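Local coordinates for protein gamma-D-glutamyl-L-lysine dipeptidyl-peptidase (Bacillus cereus ATCC 10987, PDB 3H41) that acts as an NlpC/P60 cysteine peptidase that probably cleaves gamma-D-glutamyl-L-lysine bonds in murein peptides, releasing L-Ala-gamma-D-Glu, at residues A9-S14 / T62-G67; Q109-K114 / R147-S152. All coordinates share one frame; numbering follows the deposited sequence.

Contact 1: residues A9-S14 / T62-G67; sequences AFIDVS and TQALLG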
ATOM      1  N   ALA A   9      -0.053  16.897   7.665  1.00 16.60           N
ATOM      2  CA  ALA A   9       1.040  16.193   8.287  1.00 11.99           C
ATOM      3  C   ALA A   9       1.501  15.097   7.344  1.00 12.48           C
ATOM      4  O   ALA A   9       0.848  14.814   6.337  1.00 12.81           O
ATOM      5  CB  ALA A   9       0.647  15.647   9.657  1.00 12.48           C
ATOM      6  N   PHE A  10       2.632  14.506   7.682  1.00 12.33           N
ATOM      7  CA  PHE A  10       3.245  13.454   6.866  1.00 12.66           C
ATOM      8  C   PHE A  10       3.564  12.214   7.692  1.00 11.95           C
ATOM      9  O   PHE A  10       4.038  12.312   8.808  1.00 15.03           O
ATOM     10  CB  PHE A  10       4.515  14.014   6.217  1.00 13.36           C
ATOM     11  CG  PHE A  10       4.217  15.141   5.248  1.00 13.94           C
ATOM     12  CD1 PHE A  10       3.867  14.878   3.931  1.00 13.64           C
ATOM     13  CD2 PHE A  10       4.178  16.432   5.693  1.00 18.50           C
ATOM     14  CE1 PHE A  10       3.544  15.904   3.044  1.00 20.07           C
ATOM     15  CE2 PHE A  10       3.856  17.466   4.819  1.00 14.07           C
ATOM     16  CZ  PHE A  10       3.536  17.200   3.501  1.00 18.66           C
ATOM     17  N   ILE A  11       3.378  11.045   7.099  1.00 12.97           N
ATOM     18  CA  ILE A  11       3.774   9.789   7.744  1.00 11.76           C
ATOM     19  C   ILE A  11       5.280   9.736   7.994  1.00 14.03           C
ATOM     20  O   ILE A  11       6.061   9.958   7.075  1.00 13.63           O
ATOM     21  CB  ILE A  11       3.345   8.583   6.873  1.00 11.32           C
ATOM     22  CG1 ILE A  11       1.854   8.654   6.575  1.00 14.30           C
ATOM     23  CG2 ILE A  11       3.739   7.253   7.535  1.00 16.11           C
ATOM     24  CD1 ILE A  11       0.926   8.649   7.765  1.00 10.79           C
ATOM     25  N   ASP A  12       5.663   9.410   9.232  1.00 13.62           N
ATOM     26  CA  ASP A  12       7.046   9.489   9.695  1.00 15.18           C
ATOM     27  C   ASP A  12       7.607   8.104   9.996  1.00 14.77           C
ATOM     28  O   ASP A  12       8.678   7.996  10.566  1.00 16.62           O
ATOM     29  CB  ASP A  12       7.167  10.433  10.911  1.00 14.33           C
ATOM     30  CG  ASP A  12       8.629  10.817  11.230  1.00 20.23           C
ATOM     31  OD1 ASP A  12       9.381  11.110  10.294  1.00 18.60           O
ATOM     32  OD2 ASP A  12       9.039  10.797  12.419  1.00 21.06           O
ATOM     33  N   VAL A  13       6.895   7.044   9.569  1.00  9.34           N
ATOM     34  CA  VAL A  13       7.361   5.682   9.778  1.00 12.76           C
ATOM     35  C   VAL A  13       7.295   4.980   8.440  1.00 11.03           C
ATOM     36  O   VAL A  13       6.653   5.469   7.474  1.00 13.33           O
ATOM     37  CB  VAL A  13       6.528   4.917  10.904  1.00 11.96           C
ATOM     38  CG1 VAL A  13       6.892   5.467  12.279  1.00  8.39           C
ATOM     39  CG2 VAL A  13       5.016   4.990  10.649  1.00 10.50           C
ATOM     40  N   SER A  14       7.958   3.836   8.340  1.00 12.33           N
ATOM     41  CA  SER A  14       7.990   3.136   7.037  1.00 11.75           C
ATOM     42  C   SER A  14       6.566   2.869   6.546  1.00 11.29           C
ATOM     43  O   SER A  14       6.223   3.166   5.396  1.00 13.39           O
ATOM     44  CB  SER A  14       8.804   1.863   7.104  1.00 13.70           C
ATOM     45  OG  SER A  14       8.287   1.015   8.123  1.00 20.09           O
ATOM     46  N   THR A  62      -6.517   1.014   6.785  1.00 11.96           N
ATOM     47  CA  THR A  62      -5.560   1.024   5.698  1.00 11.98           C
ATOM     48  C   THR A  62      -4.157   1.184   6.273  1.00 11.97           C
ATOM     49  O   THR A  62      -3.977   1.211   7.475  1.00 11.66           O
ATOM     50  CB  THR A  62      -5.845   2.145   4.671  1.00 12.65           C
ATOM     51  OG1 THR A  62      -5.027   1.954   3.494  1.00 12.59           O
ATOM     52  CG2 THR A  62      -5.623   3.531   5.299  1.00 12.59           C
ATOM     53  N   GLN A  63      -3.169   1.259   5.410  1.00 11.74           N
ATOM     54  CA  GLN A  63      -1.849   1.661   5.844  1.00 12.64           C
ATOM     55  C   GLN A  63      -1.362   2.752   4.927  1.00 11.59           C
ATOM     56  O   GLN A  63      -1.749   2.777   3.750  1.00 12.99           O
ATOM     57  CB  GLN A  63      -0.876   0.485   5.797  1.00 13.81           C
ATOM     58  CG  GLN A  63      -1.119  -0.620   6.876  1.00 11.77           C
ATOM     59  CD  GLN A  63      -0.116  -1.743   6.742  1.00 10.25           C
ATOM     60  OE1 GLN A  63       0.236  -2.142   5.614  1.00 13.05           O
ATOM     61  NE2 GLN A  63       0.396  -2.234   7.878  1.00 11.90           N
ATOM     62  N   ALA A  64      -0.532   3.656   5.461  1.00 12.15           N
ATOM     63  CA  ALA A  64       0.026   4.772   4.688  1.00 13.05           C
ATOM     64  C   ALA A  64       1.528   4.720   4.802  1.00 11.83           C
ATOM     65  O   ALA A  64       2.059   4.434   5.889  1.00 12.11           O
ATOM     66  CB  ALA A  64      -0.512   6.107   5.201  1.00 10.21           C
ATOM     67  N   LEU A  65       2.218   4.981   3.694  1.00 13.40           N
ATOM     68  CA  LEU A  65       3.684   4.875   3.685  1.00 11.58           C
ATOM     69  C   LEU A  65       4.429   6.152   4.111  1.00 12.93           C
ATOM     70  O   LEU A  65       3.922   7.263   3.947  1.00 12.73           O
ATOM     71  CB  LEU A  65       4.184   4.481   2.296  1.00 11.97           C
ATOM     72  CG  LEU A  65       3.608   3.201   1.655  1.00 10.79           C
ATOM     73  CD1 LEU A  65       4.262   2.900   0.276  1.00 13.24           C
ATOM     74  CD2 LEU A  65       3.724   2.017   2.623  1.00  9.36           C
ATOM     75  N   LEU A  66       5.664   5.966   4.587  1.00 10.74           N
ATOM     76  CA  LEU A  66       6.604   7.045   4.847  1.00 12.43           C
ATOM     77  C   LEU A  66       6.467   8.146   3.801  1.00 14.31           C
ATOM     78  O   LEU A  66       6.495   7.881   2.585  1.00 12.83           O
ATOM     79  CB  LEU A  66       8.031   6.511   4.843  1.00 11.03           C
ATOM     80  CG  LEU A  66       9.098   7.561   5.154  1.00 10.34           C
ATOM     81  CD1 LEU A  66       9.118   7.837   6.626  1.00 12.84           C
ATOM     82  CD2 LEU A  66      10.483   7.049   4.617  1.00 11.27           C
ATOM     83  N   GLY A  67       6.297   9.375   4.275  1.00 11.10           N
ATOM     84  CA  GLY A  67       6.160  10.527   3.397  1.00 14.85           C
ATOM     85  C   GLY A  67       4.795  10.832   2.817  1.00 17.19           C
ATOM     86  O   GLY A  67       4.604  11.912   2.241  1.00 16.04           O
TER
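With its CG1 anti to the carbonyl carbon and its CG2 anti to the backbone N, Ile11 presents both branches to the chain at Ala64-Leu65, while Leu66 has CG anti to its own N (chi1 -178°) and, with chi2 at 77°, CD1 lies against Val13 O and the Asp12 carbonyl carbon. Ile11 CB lies 3.3 Å from Leu65 O, which also touches CG1 and CG2. Ile11 CG1 reaches on to Ala64 CB at 3.7 Å. Gly67 N donates to Ile11 O over 2.9 Å in a nearly straight bond (173°), and Leu66 N donates to Ser14 O over 3.0 Å from well above the plane of that carbonyl. Ser14 O also receives a CA-H...O contact from Leu65 CA at 3.5 Å. Packing is tight at Val13 O, which lies 3.1 Å from Leu66 CB. Leu66 and Gly67 have the backbone angles of a type II turn; Gly67 has a left-handed backbone conformation, in which a CB would press against Leu66 O. Gly67 O meets the Phe10 ring edge at CD1, 3.5 Å away. Segment 9-14 leads from strand 8-11 to strand 15-19, and 62-67, in the first SH3-like region, from strand 60-65, paired with 15-19, to 69-76, paired with 8-11. Ala64 is about 8 Å, side chain to side chain, from the substrate-binding Tyr96. The Leu66 side chain also packs on Leu140 and Val142 of strand 139-143. Because both hydrogen bonds are made by main-chain groups, they satisfy the N-H groups of Leu66 and Gly67 and help to fix the turn without any polar side chain bridging the segments.

Contact 2: residues Q109-K114 / R147-S152; sequences QEFADK and RLPLLS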
ATOM      1  N   GLN A 109       8.851  21.851   7.021  1.00 24.19           N
ATOM      2  CA  GLN A 109       8.517  22.791   5.948  1.00 24.67           C
ATOM      3  C   GLN A 109       9.281  22.516   4.652  1.00 23.85           C
ATOM      4  O   GLN A 109       8.711  22.613   3.550  1.00 26.02           O
ATOM      5  CB  GLN A 109       8.782  24.239   6.381  1.00 27.09           C
ATOM      6  CG  GLN A 109       8.199  25.262   5.394  1.00 27.41           C
ATOM      7  CD  GLN A 109       6.693  25.107   5.220  1.00 31.90           C
ATOM      8  OE1 GLN A 109       5.967  25.026   6.205  1.00 33.48           O
ATOM      9  NE2 GLN A 109       6.225  25.020   3.968  1.00 32.03           N
ATOM     10  N   GLU A 110      10.572  22.218   4.777  1.00 25.93           N
ATOM     11  CA  GLU A 110      11.390  21.866   3.611  1.00 25.47           C
ATOM     12  C   GLU A 110      10.818  20.662   2.866  1.00 23.37           C
ATOM     13  O   GLU A 110      10.682  20.707   1.638  1.00 22.96           O
ATOM     14  CB  GLU A 110      12.838  21.565   3.989  1.00 25.15           C
ATOM     15  CG  GLU A 110      13.693  21.225   2.742  1.00 34.91           C
ATOM     16  CD  GLU A 110      15.165  20.880   3.043  1.00 41.33           C
ATOM     17  OE1 GLU A 110      15.520  20.689   4.225  1.00 46.27           O
ATOM     18  OE2 GLU A 110      15.959  20.781   2.076  1.00 40.14           O
ATOM     19  N   PHE A 111      10.493  19.584   3.596  1.00 22.55           N
ATOM     20  CA  PHE A 111       9.820  18.433   2.969  1.00 21.25           C
ATOM     21  C   PHE A 111       8.482  18.833   2.352  1.00 20.30           C
ATOM     22  O   PHE A 111       8.175  18.489   1.212  1.00 18.45           O
ATOM     23  CB  PHE A 111       9.600  17.293   3.970  1.00 20.76           C
ATOM     24  CG  PHE A 111       9.091  16.022   3.341  1.00 16.92           C
ATOM     25  CD1 PHE A 111       9.982  15.056   2.846  1.00 13.95           C
ATOM     26  CD2 PHE A 111       7.728  15.785   3.222  1.00 21.60           C
ATOM     27  CE1 PHE A 111       9.527  13.875   2.263  1.00 15.95           C
ATOM     28  CE2 PHE A 111       7.265  14.613   2.624  1.00 18.30           C
ATOM     29  CZ  PHE A 111       8.174  13.639   2.159  1.00 16.51           C
ATOM     30  N   ALA A 112       7.656  19.529   3.125  1.00 21.24           N
ATOM     31  CA  ALA A 112       6.367  20.019   2.608  1.00 23.17           C
ATOM     32  C   ALA A 112       6.550  20.839   1.296  1.00 24.79           C
ATOM     33  O   ALA A 112       5.804  20.660   0.334  1.00 29.72           O
ATOM     34  CB  ALA A 112       5.662  20.855   3.671  1.00 23.00           C
ATOM     35  N   ASP A 113       7.562  21.695   1.251  1.00 26.46           N
ATOM     36  CA  ASP A 113       7.830  22.494   0.029  1.00 26.23           C
ATOM     37  C   ASP A 113       8.319  21.655  -1.158  1.00 28.07           C
ATOM     38  O   ASP A 113       8.199  22.076  -2.321  1.00 32.87           O
ATOM     39  CB  ASP A 113       8.850  23.587   0.325  1.00 25.18           C
ATOM     40  CG  ASP A 113       8.295  24.671   1.224  1.00 29.96           C
ATOM     41  OD1 ASP A 113       7.056  24.846   1.246  1.00 37.62           O
ATOM     42  OD2 ASP A 113       9.098  25.328   1.914  1.00 37.45           O
ATOM     43  N   LYS A 114       8.905  20.490  -0.876  1.00 24.87           N
ATOM     44  CA  LYS A 114       9.499  19.677  -1.928  1.00 24.75           C
ATOM     45  C   LYS A 114       8.579  18.540  -2.376  1.00 25.32           C
ATOM     46  O   LYS A 114       8.975  17.717  -3.173  1.00 24.33           O
ATOM     47  CB  LYS A 114      10.846  19.134  -1.456  1.00 24.92           C
ATOM     48  CG  LYS A 114      11.968  20.200  -1.383  1.00 29.20           C
ATOM     49  CD  LYS A 114      13.264  19.581  -0.817  1.00 28.12           C
ATOM     50  CE  LYS A 114      14.512  20.376  -1.199  1.00 34.27           C
ATOM     51  NZ  LYS A 114      14.904  20.205  -2.640  1.00 28.96           N
ATOM     52  N   ARG A 147       7.718   7.200  -1.841  1.00 12.27           N
ATOM     53  CA  ARG A 147       8.219   8.281  -2.669  1.00 11.28           C
ATOM     54  C   ARG A 147       8.849   9.333  -1.783  1.00 12.11           C
ATOM     55  O   ARG A 147       8.208   9.820  -0.872  1.00 11.71           O
ATOM     56  CB  ARG A 147       7.121   8.940  -3.492  1.00 14.33           C
ATOM     57  CG  ARG A 147       6.363   8.014  -4.417  1.00 15.76           C
ATOM     58  CD  ARG A 147       4.987   7.632  -3.822  1.00 17.58           C
ATOM     59  NE  ARG A 147       4.288   6.711  -4.716  1.00 16.16           N
ATOM     60  CZ  ARG A 147       3.703   7.067  -5.865  1.00 17.97           C
ATOM     61  NH1 ARG A 147       3.660   8.334  -6.255  1.00 20.73           N
ATOM     62  NH2 ARG A 147       3.139   6.152  -6.620  1.00 17.63           N
ATOM     63  N   LEU A 148      10.108   9.675  -2.057  1.00 13.08           N
ATOM     64  CA  LEU A 148      10.788  10.737  -1.337  1.00 14.19           C
ATOM     65  C   LEU A 148      11.471  11.697  -2.314  1.00 11.54           C
ATOM     66  O   LEU A 148      12.017  11.268  -3.345  1.00 14.68           O
ATOM     67  CB  LEU A 148      11.796  10.158  -0.354  1.00 13.93           C
ATOM     68  CG  LEU A 148      11.217   9.258   0.747  1.00 15.41           C
ATOM     69  CD1 LEU A 148      12.328   8.411   1.357  1.00 13.70           C
ATOM     70  CD2 LEU A 148      10.479  10.036   1.835  1.00 13.12           C
ATOM     71  N   PRO A 149      11.464  12.992  -1.989  1.00 12.43           N
ATOM     72  CA  PRO A 149      12.083  13.946  -2.928  1.00 13.78           C
ATOM     73  C   PRO A 149      13.566  13.646  -3.211  1.00 13.37           C
ATOM     74  O   PRO A 149      14.332  13.356  -2.287  1.00 15.80           O
ATOM     75  CB  PRO A 149      11.958  15.283  -2.199  1.00 15.18           C
ATOM     76  CG  PRO A 149      10.858  15.115  -1.218  1.00 18.46           C
ATOM     77  CD  PRO A 149      10.876  13.668  -0.828  1.00 12.83           C
ATOM     78  N   LEU A 150      13.950  13.731  -4.474  1.00 15.70           N
ATOM     79  CA  LEU A 150      15.300  13.467  -4.901  1.00 15.90           C
ATOM     80  C   LEU A 150      16.116  14.718  -4.610  1.00 16.70           C
ATOM     81  O   LEU A 150      15.718  15.810  -5.022  1.00 14.04           O
ATOM     82  CB  LEU A 150      15.352  13.186  -6.390  1.00 17.11           C
ATOM     83  CG  LEU A 150      16.711  12.979  -7.076  1.00 21.65           C
ATOM     84  CD1 LEU A 150      17.401  11.710  -6.577  1.00 20.13           C
ATOM     85  CD2 LEU A 150      16.478  12.940  -8.602  1.00 27.62           C
ATOM     86  N   LEU A 151      17.245  14.544  -3.919  1.00 12.63           N
ATOM     87  CA  LEU A 151      18.177  15.646  -3.722  1.00 13.99           C
ATOM     88  C   LEU A 151      19.373  15.625  -4.674  1.00 14.42           C
ATOM     89  O   LEU A 151      19.808  16.676  -5.136  1.00 16.98           O
ATOM     90  CB  LEU A 151      18.646  15.682  -2.289  1.00 13.38           C
ATOM     91  CG  LEU A 151      17.564  15.807  -1.213  1.00 15.78           C
ATOM     92  CD1 LEU A 151      18.181  15.561   0.154  1.00 17.49           C
ATOM     93  CD2 LEU A 151      16.867  17.152  -1.273  1.00 15.83           C
ATOM     94  N   SER A 152      19.911  14.443  -4.943  1.00 17.81           N
ATOM     95  CA  SER A 152      21.108  14.279  -5.779  1.00 15.47           C
ATOM     96  C   SER A 152      21.287  12.803  -6.105  1.00 14.37           C
ATOM     97  O   SER A 152      20.647  11.951  -5.521  1.00 13.38           O
ATOM     98  CB  SER A 152      22.376  14.889  -5.128  1.00 20.43           C
ATOM     99  OG  SER A 152      22.760  14.232  -3.936  1.00 15.39           O
TER
HETATM  100  O   HOH W   1      14.493  17.855  -3.958  1.00 30.95           O
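Lys114 NZ is gripped by two partners, a salt bridge to Glu117 and a water 2.7 Å away that accepts from the ammonium. That water lies within hydrogen-bonding distance, 2.6 Å, of Leu150 O, and so links the Lys114 side chain to strand 147-153. The bend at the last torsion of the lysine (chi4 -74°) places NZ beside Leu151 CD2, at 3.9 Å, where the two side chains cross at about a right angle. The segment 109-114 forms a short helix following strand 105-106 of the first SH3-like domain, and it packs on strand 147-153 in the antiparallel sheet of the second; Leu151 and Ser152 together face Arg159 in a classic beta bulge. Phe111 carries the apolar side of the contact. Its CG is anti to the backbone N (chi1 -172°), and the ring meets Pro149 obliquely, CE1 lying 3.4 Å from the proline CD, with the two side chains crossing at about a right angle. Leu148 CD2 reaches the edge of the same ring at 4.0 Å from CE1. Pro149 CG also meets Lys114 CB at 4.0 Å and Lys114 O at 3.8 Å.

In the fold
The two contacts follow one another along the chain, contact 1 closing before contact 2 opens, and their centres lie about 14 Å apart on the same side of the chain's centre. Contact 1 joins the five-stranded sheet to the pair 15-19/60-65; contact 2 sets the helix 109-113, which follows strand 105-106 in the chain, against strand 147-153. They touch directly: Phe10 and Phe111 meet edge-to-face, with Phe10 CD1 3.6 Å from Phe111 CE2, and Leu66 CD2 lies 4.0 Å from Leu148 CD1. The two probably form a continuous apolar packing between the regions of the first and second SH3-like domains, with contact 2 lying away from the annotated sites.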